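PDB 1YSR: sensor-type histidine kinase PrrB from Mycobacterium tuberculosis, which transfers phosphate from ATP to a histidine as the sensor kinase of the PrrB/PrrA two-component system, probably in early intracellular multiplication, its C-terminal domain binding the ATP. Local coordinates for residues D20-R23 / D29-L32; N53-A58 / I80-N85; S131-P136 / R141-L146. One frame throughout, in Å; residues are numbered along the deposited sequence.

Contact 1 of 3, residues D20-R23 / D29-L32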
loop_
_atom_site.group_PDB
_atom_site.type_symbol
_atom_site.label_atom_id
_atom_site.label_comp_id
_atom_site.label_asym_id
_atom_site.label_seq_id
_atom_site.Cartn_x
_atom_site.Cartn_y
_atom_site.Cartn_z
ATOM N N ASP A 20 -11.693 5.086 2.974
ATOM C CA ASP A 20 -11.941 4.265 4.145
ATOM C C ASP A 20 -12.302 5.092 5.356
ATOM O O ASP A 20 -13.171 4.678 6.113
ATOM C CB ASP A 20 -10.745 3.383 4.510
ATOM C CG ASP A 20 -10.435 2.321 3.454
ATOM O OD1 ASP A 20 -11.239 2.108 2.540
ATOM O OD2 ASP A 20 -9.339 1.695 3.538
ATOM N N ALA A 21 -11.609 6.225 5.579
ATOM C CA ALA A 21 -11.915 7.098 6.716
ATOM C C ALA A 21 -13.356 7.635 6.669
ATOM O O ALA A 21 -14.026 7.712 7.695
ATOM C CB ALA A 21 -10.931 8.233 6.846
ATOM N N ALA A 22 -13.786 8.025 5.482
ATOM C CA ALA A 22 -15.142 8.546 5.280
ATOM C C ALA A 22 -16.195 7.553 5.710
ATOM O O ALA A 22 -17.297 7.972 6.059
ATOM C CB ALA A 22 -15.357 8.966 3.844
ATOM N N ARG A 23 -15.856 6.255 5.715
ATOM C CA ARG A 23 -16.765 5.196 6.181
ATOM C C ARG A 23 -16.731 5.006 7.697
ATOM O O ARG A 23 -17.726 4.574 8.298
ATOM C CB ARG A 23 -16.458 3.860 5.485
ATOM C CG ARG A 23 -16.357 3.908 3.967
ATOM C CD ARG A 23 -16.562 2.547 3.280
ATOM N NE ARG A 23 -17.687 1.791 3.859
ATOM C CZ ARG A 23 -18.406 0.872 3.208
ATOM N NH1 ARG A 23 -18.146 0.585 1.930
ATOM N NH2 ARG A 23 -19.397 0.241 3.834
ATOM N N ASP A 29 -15.942 15.101 6.197
ATOM C CA ASP A 29 -15.688 15.358 4.771
ATOM C C ASP A 29 -14.176 15.152 4.622
ATOM O O ASP A 29 -13.387 15.986 5.088
ATOM C CB ASP A 29 -16.014 16.822 4.381
ATOM C CG ASP A 29 -15.705 17.169 2.899
ATOM O OD1 ASP A 29 -14.943 16.454 2.170
ATOM O OD2 ASP A 29 -16.240 18.235 2.415
ATOM N N VAL A 30 -13.786 14.030 4.036
ATOM C CA VAL A 30 -12.354 13.712 3.941
ATOM C C VAL A 30 -12.073 13.269 2.506
ATOM O O VAL A 30 -12.835 12.446 1.930
ATOM C CB VAL A 30 -11.916 12.657 4.976
ATOM C CG1 VAL A 30 -12.802 11.396 4.883
ATOM C CG2 VAL A 30 -10.356 12.330 4.772
ATOM N N SER A 31 -11.001 13.805 1.918
ATOM C CA SER A 31 -10.713 13.528 0.553
ATOM C C SER A 31 -9.256 13.797 0.213
ATOM O O SER A 31 -8.545 14.529 0.917
ATOM C CB SER A 31 -11.570 14.449 -0.330
ATOM O OG SER A 31 -11.002 15.757 -0.265
ATOM N N LEU A 32 -8.811 13.161 -0.860
ATOM C CA LEU A 32 -7.539 13.472 -1.448
ATOM C C LEU A 32 -7.766 14.599 -2.432
ATOM O O LEU A 32 -8.518 14.415 -3.444
ATOM C CB LEU A 32 -7.062 12.270 -2.250
ATOM C CG LEU A 32 -5.827 12.538 -3.119
ATOM C CD1 LEU A 32 -4.641 12.920 -2.214
ATOM C CD2 LEU A 32 -5.485 11.306 -3.937
#

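Contact 2 of 3, residues N53-A58 / I80-N85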
loop_
_atom_site.group_PDB
_atom_site.type_symbol
_atom_site.label_atom_id
_atom_site.label_comp_id
_atom_site.label_asym_id
_atom_site.label_seq_id
_atom_site.Cartn_x
_atom_site.Cartn_y
_atom_site.Cartn_z
ATOM N N ASN A 53 -3.570 7.398 11.634
ATOM C CA ASN A 53 -3.415 7.967 12.943
ATOM C C ASN A 53 -3.652 9.507 12.887
ATOM O O ASN A 53 -4.246 10.099 13.808
ATOM C CB ASN A 53 -2.009 7.660 13.461
ATOM C CG ASN A 53 -1.822 8.029 14.928
ATOM O OD1 ASN A 53 -0.918 8.779 15.276
ATOM N ND2 ASN A 53 -2.651 7.457 15.809
ATOM N N ALA A 54 -3.110 10.135 11.844
ATOM C CA ALA A 54 -3.237 11.600 11.654
ATOM C C ALA A 54 -4.722 11.957 11.480
ATOM O O ALA A 54 -5.220 12.903 12.121
ATOM C CB ALA A 54 -2.441 12.025 10.460
ATOM N N ILE A 55 -5.451 11.202 10.640
ATOM C CA ILE A 55 -6.919 11.429 10.539
ATOM C C ILE A 55 -7.649 11.220 11.849
ATOM O O ILE A 55 -8.485 12.011 12.226
ATOM C CB ILE A 55 -7.502 10.564 9.456
ATOM C CG1 ILE A 55 -6.854 10.907 8.097
ATOM C CG2 ILE A 55 -9.015 10.709 9.388
ATOM C CD1 ILE A 55 -7.193 9.894 6.939
ATOM N N ALA A 56 -7.289 10.166 12.593
ATOM C CA ALA A 56 -7.957 9.900 13.827
ATOM C C ALA A 56 -7.721 10.970 14.869
ATOM O O ALA A 56 -8.640 11.378 15.589
ATOM C CB ALA A 56 -7.564 8.487 14.347
ATOM N N ASN A 57 -6.518 11.500 14.922
ATOM C CA ASN A 57 -6.229 12.540 15.841
ATOM C C ASN A 57 -6.970 13.806 15.464
ATOM O O ASN A 57 -7.438 14.523 16.323
ATOM C CB ASN A 57 -4.726 12.751 15.906
ATOM C CG ASN A 57 -4.084 11.809 16.901
ATOM O OD1 ASN A 57 -4.229 12.026 18.070
ATOM N ND2 ASN A 57 -3.530 10.678 16.433
ATOM N N ALA A 58 -7.066 14.085 14.175
ATOM C CA ALA A 58 -7.755 15.321 13.717
ATOM C C ALA A 58 -9.231 15.264 14.160
ATOM O O ALA A 58 -9.804 16.232 14.704
ATOM C CB ALA A 58 -7.650 15.432 12.215
ATOM N N ILE A 80 3.807 14.833 2.054
ATOM C CA ILE A 80 2.442 14.386 2.294
ATOM C C ILE A 80 1.874 15.323 3.363
ATOM O O ILE A 80 2.536 15.616 4.348
ATOM C CB ILE A 80 2.468 12.965 2.881
ATOM C CG1 ILE A 80 3.035 11.978 1.835
ATOM C CG2 ILE A 80 1.049 12.500 3.382
ATOM C CD1 ILE A 80 3.426 10.616 2.421
ATOM N N ALA A 81 0.659 15.806 3.189
ATOM C CA ALA A 81 0.073 16.675 4.239
ATOM C C ALA A 81 -1.301 16.229 4.601
ATOM O O ALA A 81 -2.055 15.813 3.718
ATOM C CB ALA A 81 0.024 18.162 3.726
ATOM N N ILE A 82 -1.617 16.270 5.893
ATOM C CA ILE A 82 -2.985 15.965 6.343
ATOM C C ILE A 82 -3.441 17.267 6.990
ATOM O O ILE A 82 -2.889 17.691 8.041
ATOM C CB ILE A 82 -3.029 14.794 7.361
ATOM C CG1 ILE A 82 -2.471 13.490 6.709
ATOM C CG2 ILE A 82 -4.399 14.567 7.786
ATOM C CD1 ILE A 82 -1.108 13.054 7.183
ATOM N N ASP A 83 -4.275 18.000 6.256
ATOM C CA ASP A 83 -4.816 19.310 6.741
ATOM C C ASP A 83 -6.202 19.159 7.364
ATOM O O ASP A 83 -7.008 18.411 6.830
ATOM C CB ASP A 83 -4.948 20.260 5.518
ATOM C CG ASP A 83 -3.668 20.934 5.180
ATOM O OD1 ASP A 83 -3.385 21.969 5.808
ATOM O OD2 ASP A 83 -2.960 20.447 4.267
ATOM N N ASP A 84 -6.501 19.810 8.495
ATOM C CA ASP A 84 -7.839 19.665 9.078
ATOM C C ASP A 84 -8.382 21.052 9.532
ATOM O O ASP A 84 -7.626 22.038 9.590
ATOM C CB ASP A 84 -7.899 18.620 10.216
ATOM C CG ASP A 84 -7.148 19.077 11.467
ATOM O OD1 ASP A 84 -7.546 20.076 12.109
ATOM O OD2 ASP A 84 -6.130 18.459 11.824
ATOM N N ASN A 85 -9.678 21.074 9.792
ATOM C CA ASN A 85 -10.390 22.312 10.153
ATOM C C ASN A 85 -10.717 22.267 11.653
ATOM O O ASN A 85 -11.616 22.955 12.138
ATOM C CB ASN A 85 -11.681 22.464 9.297
ATOM C CG ASN A 85 -12.799 21.540 9.772
ATOM O OD1 ASN A 85 -12.541 20.511 10.400
ATOM N ND2 ASN A 85 -14.062 21.927 9.517
#

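Contact 3 of 3, residues S131-P136 / R141-L146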
loop_
_atom_site.group_PDB
_atom_site.type_symbol
_atom_site.label_atom_id
_atom_site.label_comp_id
_atom_site.label_asym_id
_atom_site.label_seq_id
_atom_site.Cartn_x
_atom_site.Cartn_y
_atom_site.Cartn_z
ATOM N N SER A 131 6.177 16.953 10.873
ATOM C CA SER A 131 6.061 18.192 11.635
ATOM C C SER A 131 4.671 18.739 11.534
ATOM O O SER A 131 3.871 18.315 10.684
ATOM C CB SER A 131 7.064 19.184 11.119
ATOM O OG SER A 131 6.852 19.342 9.760
ATOM N N LEU A 132 4.396 19.699 12.413
ATOM C CA LEU A 132 3.094 20.374 12.424
ATOM C C LEU A 132 3.216 21.842 12.026
ATOM O O LEU A 132 4.213 22.558 12.349
ATOM C CB LEU A 132 2.481 20.251 13.806
ATOM C CG LEU A 132 1.793 18.910 14.115
ATOM C CD1 LEU A 132 1.723 18.639 15.571
ATOM C CD2 LEU A 132 0.355 18.896 13.507
ATOM N N GLU A 133 2.209 22.264 11.281
ATOM C CA GLU A 133 2.082 23.635 10.749
ATOM C C GLU A 133 0.641 24.040 10.949
ATOM O O GLU A 133 -0.176 23.245 11.440
ATOM C CB GLU A 133 2.379 23.662 9.266
ATOM C CG GLU A 133 3.791 23.349 8.941
ATOM C CD GLU A 133 4.057 23.323 7.453
ATOM O OE1 GLU A 133 3.130 23.652 6.667
ATOM O OE2 GLU A 133 5.190 22.962 7.075
ATOM N N ASN A 134 0.321 25.302 10.626
ATOM C CA ASN A 134 -1.050 25.749 10.748
ATOM C C ASN A 134 -1.734 25.535 9.396
ATOM O O ASN A 134 -1.161 25.814 8.353
ATOM C CB ASN A 134 -1.139 27.221 11.215
ATOM C CG ASN A 134 -1.112 27.375 12.762
ATOM O OD1 ASN A 134 -0.619 26.499 13.518
ATOM N ND2 ASN A 134 -1.645 28.508 13.232
ATOM N N SER A 135 -2.947 25.008 9.399
ATOM C CA SER A 135 -3.531 24.658 8.134
ATOM C C SER A 135 -4.319 25.878 7.553
ATOM O O SER A 135 -4.917 26.597 8.317
ATOM C CB SER A 135 -4.531 23.559 8.367
ATOM O OG SER A 135 -5.103 23.288 7.131
ATOM N N PRO A 136 -4.357 26.029 6.231
ATOM C CA PRO A 136 -5.310 26.935 5.568
ATOM C C PRO A 136 -6.752 26.586 5.874
ATOM O O PRO A 136 -7.638 27.450 5.751
ATOM C CB PRO A 136 -5.029 26.690 4.081
ATOM C CG PRO A 136 -3.666 26.278 4.010
ATOM C CD PRO A 136 -3.458 25.409 5.250
ATOM N N ARG A 141 -1.989 21.097 10.287
ATOM C CA ARG A 141 -1.480 20.561 9.069
ATOM C C ARG A 141 -0.286 19.681 9.502
ATOM O O ARG A 141 0.733 20.197 10.042
ATOM C CB ARG A 141 -1.008 21.708 8.183
ATOM C CG ARG A 141 -0.304 21.288 6.921
ATOM C CD ARG A 141 -0.290 22.476 5.929
ATOM N NE ARG A 141 0.865 22.367 5.074
ATOM C CZ ARG A 141 0.840 21.789 3.892
ATOM N NH1 ARG A 141 -0.296 21.313 3.430
ATOM N NH2 ARG A 141 1.951 21.718 3.168
ATOM N N LEU A 142 -0.426 18.369 9.338
ATOM C CA LEU A 142 0.682 17.479 9.637
ATOM C C LEU A 142 1.375 17.145 8.340
ATOM O O LEU A 142 0.731 16.666 7.396
ATOM C CB LEU A 142 0.162 16.192 10.286
ATOM C CG LEU A 142 1.089 14.989 10.570
ATOM C CD1 LEU A 142 2.276 15.346 11.277
ATOM C CD2 LEU A 142 0.288 14.062 11.415
ATOM N N VAL A 143 2.688 17.370 8.296
ATOM C CA VAL A 143 3.419 17.245 7.088
ATOM C C VAL A 143 4.477 16.183 7.249
ATOM O O VAL A 143 5.284 16.235 8.171
ATOM C CB VAL A 143 4.130 18.553 6.636
ATOM C CG1 VAL A 143 4.662 18.325 5.246
ATOM C CG2 VAL A 143 3.180 19.712 6.577
ATOM N N LEU A 144 4.469 15.209 6.354
ATOM C CA LEU A 144 5.518 14.154 6.410
ATOM C C LEU A 144 6.349 14.366 5.221
ATOM O O LEU A 144 5.826 14.392 4.131
ATOM C CB LEU A 144 4.927 12.779 6.250
ATOM C CG LEU A 144 3.971 12.161 7.215
ATOM C CD1 LEU A 144 4.364 10.686 7.245
ATOM C CD2 LEU A 144 4.070 12.795 8.553
ATOM N N ARG A 145 7.646 14.558 5.407
ATOM C CA ARG A 145 8.525 14.788 4.289
ATOM C C ARG A 145 9.454 13.591 4.105
ATOM O O ARG A 145 10.293 13.333 4.949
ATOM C CB ARG A 145 9.322 16.055 4.506
ATOM C CG ARG A 145 8.487 17.296 4.398
ATOM C CD ARG A 145 9.313 18.545 4.612
ATOM N NE ARG A 145 8.672 19.473 5.529
ATOM C CZ ARG A 145 7.817 20.397 5.135
ATOM N NH1 ARG A 145 7.519 20.477 3.855
ATOM N NH2 ARG A 145 7.261 21.224 5.994
ATOM N N LEU A 146 9.285 12.899 2.987
ATOM C CA LEU A 146 9.910 11.620 2.756
ATOM C C LEU A 146 10.774 11.611 1.503
ATOM O O LEU A 146 10.353 12.145 0.468
ATOM C CB LEU A 146 8.879 10.513 2.647
ATOM C CG LEU A 146 7.912 10.350 3.789
ATOM C CD1 LEU A 146 6.974 9.190 3.532
ATOM C CD2 LEU A 146 8.566 10.266 5.155
HETATM O O HOH W 1 8.044 17.330 7.871
#

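Contact 1 of 3, residues D20-R23 / D29-L32
Val30 of strand 29-32 packs against Ala21 and Ala22 near the end of helix 10-24. Its CB points toward the helix but stops short of it, 4.9 Å from Ala21 CB. The touching is done by the next atom, CG1. This methyl sits between the backbone N and the carbonyl carbon of Val30 (chi1 54°), and that rotation aims it at the helix backbone. It lies 3.6 Å from Ala22 N and 3.7 Å from Ala22 CB. Ala21 CB is a looser neighbour, 4.2 Å from CG1. The other methyl, CG2, is anti to the Val30 N and makes no close contact with Ala21 or Ala22.

The two alanines have only a methyl each, so the branch of Val30 can come close to the helix backbone. The same valine also packs on Ala18, one turn earlier in helix 10-24, and on Val67 of strand 66-74. Contact 1 thus joins helix 10-24 to an outermost strand of the five-stranded sheet within this chain. The contact is van der Waals packing of a methyl on two alanines and on the helix backbone. With no hydrogen bond crossing, the fit rests on the shape of Val30 CG1 against the alanines.

Contact 2 of 3, residues N53-A58 / I80-N85
Ile82 and Asp84 turn their side chains toward Ala54 and Ala58 through two different first torsions. In Ile82, CG1 lies beside the backbone N and anti to the carbonyl carbon (chi1 -61°). The second torsion, chi2 107°, is away from the staggered values and swings CD1 to the Ala54 methyl. In Asp84, CG sits between the backbone N and the carbonyl carbon (chi1 69°), and this puts the carboxylate beside Ala58.

Ala54 CB meets the isoleucine along its length. CD1 of Ile82 is 3.7 Å from Ala54 CB, and Ile82 CG1 is 4.0 Å from it. Ile82 CG2 adds a looser touch on Ile55 CG1 at 4.4 Å. One turn on, Ala58 CB lies 3.4 Å from Asp84 OD2 and 3.8 Å from Asp84 CB. The axes of 53-58 and 80-84 run nearly parallel, 9.2 Å apart at closest, and two alanine methyls make most of the helix side.

Asn53 and Asn57 match the N-box asparagines of histidine kinases. Asn57 ND2 donates to Asn53 O at 2.8 Å. The Asn57 backbone N reaches the same oxygen from the opposite face of its carbonyl plane, at 2.9 Å. With Asn57 OD1 taking a bond from Gly115 N, the amide is gripped at both ends. Asp84, Asn85 and Gly86 match the start of the G1 box, whose aspartate reads the adenine in related kinases. Asp84 OD1 accepts from Gly86 N and Ala140 N.

All five touching residues are buried, and no hydrogen bond crosses between the segments. Ala54 and Ile55 pack apolar on Ile82, while the Ala58 methyl packs against the Asp84 carboxylate, which is oriented by backbone N-H groups outside the interface.

Contact 3 of 3, residues S131-P136 / R141-L146
Glu133 reaches across an antiparallel beta hairpin to Arg141 and Arg145 and forms a salt-bridge network. Its OE1 takes a hydrogen bond from Arg141 NE at 3.1 Å. The oxygen lies in the guanidinium plane, but the nitrogen comes from above the carboxylate plane. Its OE2 pairs with Arg145 NH2 at 2.9 Å, a weak bond bent to 122°. Glu133 and Arg141 run side by side, whereas Arg145 crosses the glutamate at about a right angle. Val143 shares this face of the sheet, and its CG2 touches Glu133 CD at 3.8 Å.

Backbone pairing sets these side chains in place. Ser131 and Val143 exchange two hydrogen bonds, as do Glu133 and Arg141. Leu132 and Leu142 form the non-hydrogen-bonded pair between them and point to the other face, where both pack on Phe98 of helix 94-98.

Further out, acidic residues of strand 77-84 hold the arginines. Arg141 NH1 pairs with Asp83, and Arg145 NH1 with Glu79. Val143 CG1 lies 3.7 Å above the centre of the Arg145 guanidinium, over one face. A water closes the Ser131 end, 3.0 Å from Ser131 OG while donating to Val143 O, also at 3.0 Å.

Overall arrangement
The contacts follow one another along the chain, and all reach the same five-stranded mixed sheet. Contacts 1 and 2 are about 11 Å apart between centres. They meet where Ala21 CB of helix 10-24 touches Ile55 CG2 of helix 44-61, at 4.0 Å, so the two helices also pack on each other. Contacts 2 and 3 have centres about 9 Å apart and share neighbouring strands, 77-84 and 140-147. Asp83 OD1 and Ser135 OG probably share a hydrogen bond. Contacts 1 and 3 lie about 18 Å apart between centres, with nearest atoms about 11 Å apart. Together they tie up the alpha/beta sandwich of the histidine kinase, gyrase B and Hsp90-like ATPase fold, the domain that binds ATP.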